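Local atomic coordinates of uncharacterized protein (Helicobacter pylori, PDB entry 4O5J), a protein that probably binds sialylated carbohydrates of the host through its extracellular domain, as an outer membrane adhesin of the bacterium. Residues 59-70 with 357-367. Sequence-based numbering, arbitrary orientation.
Sequences LVNSSLNYLKSF and YGNRVDAALSV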
# COMPACT_ATOMS: atom_id res chain seq x y z
N LEU A 59 13.36 -28.59 2.84
CA LEU A 59 13.39 -27.23 2.30
C LEU A 59 12.01 -26.86 1.81
O LEU A 59 11.57 -25.75 2.01
CB LEU A 59 14.37 -27.13 1.17
CG LEU A 59 14.44 -25.81 0.43
CD1 LEU A 59 14.79 -24.58 1.28
CD2 LEU A 59 15.42 -25.96 -0.72
N VAL A 60 11.32 -27.80 1.17
CA VAL A 60 9.96 -27.52 0.71
C VAL A 60 9.04 -27.19 1.88
O VAL A 60 8.38 -26.16 1.89
CB VAL A 60 9.40 -28.67 -0.11
CG1 VAL A 60 7.92 -28.45 -0.46
CG2 VAL A 60 10.24 -28.82 -1.36
N ASN A 61 9.04 -28.02 2.90
CA ASN A 61 8.21 -27.76 4.09
C ASN A 61 8.61 -26.50 4.84
O ASN A 61 7.76 -25.75 5.35
CB ASN A 61 8.26 -28.97 5.02
CG ASN A 61 7.52 -30.15 4.44
OD1 ASN A 61 6.70 -29.98 3.52
ND2 ASN A 61 7.81 -31.34 4.95
N SER A 62 9.91 -26.25 4.87
CA SER A 62 10.42 -25.07 5.52
C SER A 62 9.87 -23.81 4.86
O SER A 62 9.45 -22.87 5.53
CB SER A 62 11.92 -25.07 5.39
OG SER A 62 12.43 -24.13 6.23
N SER A 63 9.86 -23.82 3.52
CA SER A 63 9.36 -22.69 2.73
C SER A 63 7.85 -22.55 2.90
O SER A 63 7.33 -21.43 3.04
CB SER A 63 9.67 -22.89 1.25
OG SER A 63 11.07 -23.10 1.07
N LEU A 64 7.15 -23.68 2.90
CA LEU A 64 5.68 -23.65 3.08
C LEU A 64 5.37 -23.08 4.45
O LEU A 64 4.50 -22.23 4.59
CB LEU A 64 5.09 -25.05 2.95
CG LEU A 64 3.58 -25.13 3.13
CD1 LEU A 64 2.84 -24.25 2.12
CD2 LEU A 64 3.08 -26.56 3.03
N ASN A 65 6.12 -23.53 5.45
CA ASN A 65 5.89 -23.02 6.78
C ASN A 65 6.09 -21.49 6.90
O ASN A 65 5.37 -20.83 7.64
CB ASN A 65 6.72 -23.75 7.81
CG ASN A 65 6.51 -23.19 9.22
OD1 ASN A 65 7.27 -22.36 9.70
ND2 ASN A 65 5.43 -23.61 9.86
N TYR A 66 7.07 -20.94 6.19
CA TYR A 66 7.23 -19.50 6.17
C TYR A 66 6.01 -18.81 5.51
O TYR A 66 5.43 -17.85 6.04
CB TYR A 66 8.53 -19.11 5.44
CG TYR A 66 8.47 -17.65 5.10
CD1 TYR A 66 8.75 -16.67 6.08
CD2 TYR A 66 8.03 -17.21 3.83
CE1 TYR A 66 8.65 -15.32 5.80
CE2 TYR A 66 7.94 -15.86 3.54
CZ TYR A 66 8.23 -14.93 4.51
OH TYR A 66 8.11 -13.58 4.20
N LEU A 67 5.63 -19.28 4.32
CA LEU A 67 4.51 -18.75 3.59
C LEU A 67 3.26 -18.71 4.48
O LEU A 67 2.63 -17.63 4.66
CB LEU A 67 4.25 -19.63 2.39
CG LEU A 67 4.69 -19.21 0.98
CD1 LEU A 67 5.63 -18.07 0.98
CD2 LEU A 67 5.26 -20.36 0.19
N LYS A 68 2.94 -19.85 5.07
CA LYS A 68 1.74 -19.99 5.92
C LYS A 68 1.85 -19.13 7.14
O LYS A 68 0.87 -18.50 7.60
CB LYS A 68 1.52 -21.44 6.38
CG LYS A 68 1.20 -22.34 5.25
CD LYS A 68 1.12 -23.80 5.72
CE LYS A 68 -0.29 -24.38 5.54
NZ LYS A 68 -1.15 -23.87 6.57
N SER A 69 3.05 -19.05 7.69
CA SER A 69 3.19 -18.27 8.89
C SER A 69 2.97 -16.76 8.58
O SER A 69 2.36 -15.99 9.36
CB SER A 69 4.54 -18.59 9.47
OG SER A 69 4.74 -17.75 10.54
N PHE A 70 3.39 -16.32 7.40
CA PHE A 70 3.19 -14.92 7.04
C PHE A 70 1.68 -14.69 6.86
O PHE A 70 1.13 -13.70 7.35
CB PHE A 70 3.92 -14.59 5.75
CG PHE A 70 3.59 -13.22 5.22
CD1 PHE A 70 4.40 -12.14 5.55
CD2 PHE A 70 2.48 -13.01 4.41
CE1 PHE A 70 4.10 -10.85 5.06
CE2 PHE A 70 2.16 -11.76 3.93
CZ PHE A 70 2.97 -10.66 4.25
N TYR A 357 10.16 -9.04 4.70
CA TYR A 357 9.40 -10.16 4.09
C TYR A 357 9.65 -10.34 2.61
O TYR A 357 9.43 -11.42 2.05
CB TYR A 357 7.90 -9.99 4.31
CG TYR A 357 7.52 -10.03 5.79
CD1 TYR A 357 7.56 -11.24 6.52
CD2 TYR A 357 7.16 -8.88 6.45
CE1 TYR A 357 7.23 -11.26 7.86
CE2 TYR A 357 6.82 -8.90 7.80
CZ TYR A 357 6.86 -10.08 8.48
OH TYR A 357 6.53 -10.10 9.76
N GLY A 358 10.07 -9.26 1.95
CA GLY A 358 10.41 -9.30 0.54
C GLY A 358 11.50 -10.32 0.26
O GLY A 358 11.29 -11.21 -0.56
N ASN A 359 12.64 -10.22 0.95
CA ASN A 359 13.69 -11.27 0.85
C ASN A 359 13.13 -12.63 1.10
O ASN A 359 13.35 -13.54 0.32
CB ASN A 359 14.87 -11.07 1.79
CG ASN A 359 15.63 -9.85 1.43
OD1 ASN A 359 15.57 -9.37 0.27
ND2 ASN A 359 16.30 -9.28 2.40
N ARG A 360 12.41 -12.79 2.19
CA ARG A 360 12.00 -14.13 2.59
C ARG A 360 10.99 -14.73 1.61
O ARG A 360 11.06 -15.88 1.31
CB ARG A 360 11.47 -14.12 4.01
CG ARG A 360 12.61 -14.19 4.98
CD ARG A 360 12.20 -13.60 6.28
NE ARG A 360 13.39 -13.51 7.10
CZ ARG A 360 14.23 -12.47 7.13
NH1 ARG A 360 14.01 -11.35 6.37
NH2 ARG A 360 15.29 -12.57 7.93
N VAL A 361 10.08 -13.92 1.08
CA VAL A 361 9.10 -14.46 0.15
C VAL A 361 9.77 -14.81 -1.18
O VAL A 361 9.38 -15.80 -1.82
CB VAL A 361 7.88 -13.53 -0.06
CG1 VAL A 361 8.20 -12.36 -0.98
CG2 VAL A 361 6.70 -14.33 -0.64
N ASP A 362 10.80 -14.05 -1.58
CA ASP A 362 11.54 -14.39 -2.80
C ASP A 362 12.16 -15.73 -2.74
O ASP A 362 12.12 -16.46 -3.72
CB ASP A 362 12.63 -13.37 -3.10
CG ASP A 362 12.03 -12.01 -3.58
OD1 ASP A 362 10.88 -11.98 -4.07
OD2 ASP A 362 12.69 -10.98 -3.50
N ALA A 363 12.78 -16.04 -1.62
CA ALA A 363 13.39 -17.34 -1.40
C ALA A 363 12.30 -18.44 -1.37
O ALA A 363 12.45 -19.49 -1.98
CB ALA A 363 14.25 -17.33 -0.11
N ALA A 364 11.20 -18.20 -0.66
CA ALA A 364 10.13 -19.21 -0.65
C ALA A 364 9.54 -19.41 -2.04
O ALA A 364 9.34 -20.54 -2.45
CB ALA A 364 9.03 -18.86 0.32
N LEU A 365 9.30 -18.31 -2.75
CA LEU A 365 8.76 -18.36 -4.11
C LEU A 365 9.68 -19.20 -5.02
O LEU A 365 9.21 -19.99 -5.88
CB LEU A 365 8.60 -16.96 -4.68
CG LEU A 365 8.22 -16.94 -6.16
CD1 LEU A 365 6.88 -17.56 -6.36
CD2 LEU A 365 8.20 -15.50 -6.59
N SER A 366 10.98 -19.03 -4.83
CA SER A 366 11.91 -19.76 -5.63
C SER A 366 11.78 -21.30 -5.50
O SER A 366 11.80 -22.04 -6.50
CB SER A 366 13.32 -19.37 -5.23
OG SER A 366 13.96 -19.28 -6.42
N VAL A 367 11.68 -21.77 -4.26
CA VAL A 367 11.52 -23.18 -3.99
C VAL A 367 10.16 -23.64 -4.56
O VAL A 367 10.07 -24.72 -5.17
CB VAL A 367 11.59 -23.45 -2.49
CG1 VAL A 367 11.32 -24.93 -2.16
CG2 VAL A 367 12.96 -22.95 -1.97
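Ser63 and Ala364 mark the tightest point between two helical segments, 59-70 and 357-367, with CA atoms 4.9 Å apart; the axes approach to 9.2 Å, and their N-to-C directions are 135° apart, an oblique antiparallel crossing. The small side chains of Ser63 and Ala364 are consistent with this close CA approach. Ala364 CB packs against Leu67 CD1 at 3.6 Å and also touches Tyr66 CD2.

The helices part on both sides of this point. On the Val367 side aliphatic side chains fill the gap. Val367 CG2 meets Leu59 CG, and its CG1 lies 4.1 Å from Val60 CG2. Ser63 OG turns back to its own helix and donates to Leu59 O at 2.9 Å. That carbonyl also accepts Ser63 N, from the other face of its plane. The hydroxyl oxygen packs against Val367 CB and CG2.

On the Tyr357 side aromatic rings bridge the helices. Tyr66 is a knob in a hole formed by Tyr357, Arg360, Val361 and Ala364. Its CG is anti to the backbone N (chi1 164°), which sends the ring across to the other helix. Arg360 CB lies 3.4 Å from Tyr66 CZ; the chain then leads away, and NH1 hydrogen-bonds to Tyr356 O, with a cation-pi contact to the same residue. Tyr66 OH reaches the edge of the Tyr357 ring, in its plane. Phe70 points an edge at one face of Tyr357 in a T-shaped stack, with centroids 5.0 Å apart and planes at 72°.

The contact joins helix 57-76 to the long helix 343-396. Helix 281-309 packs on Tyr66, Leu67 and Phe70, and Pro82 of helix 82-101 touches Phe70 and Tyr357.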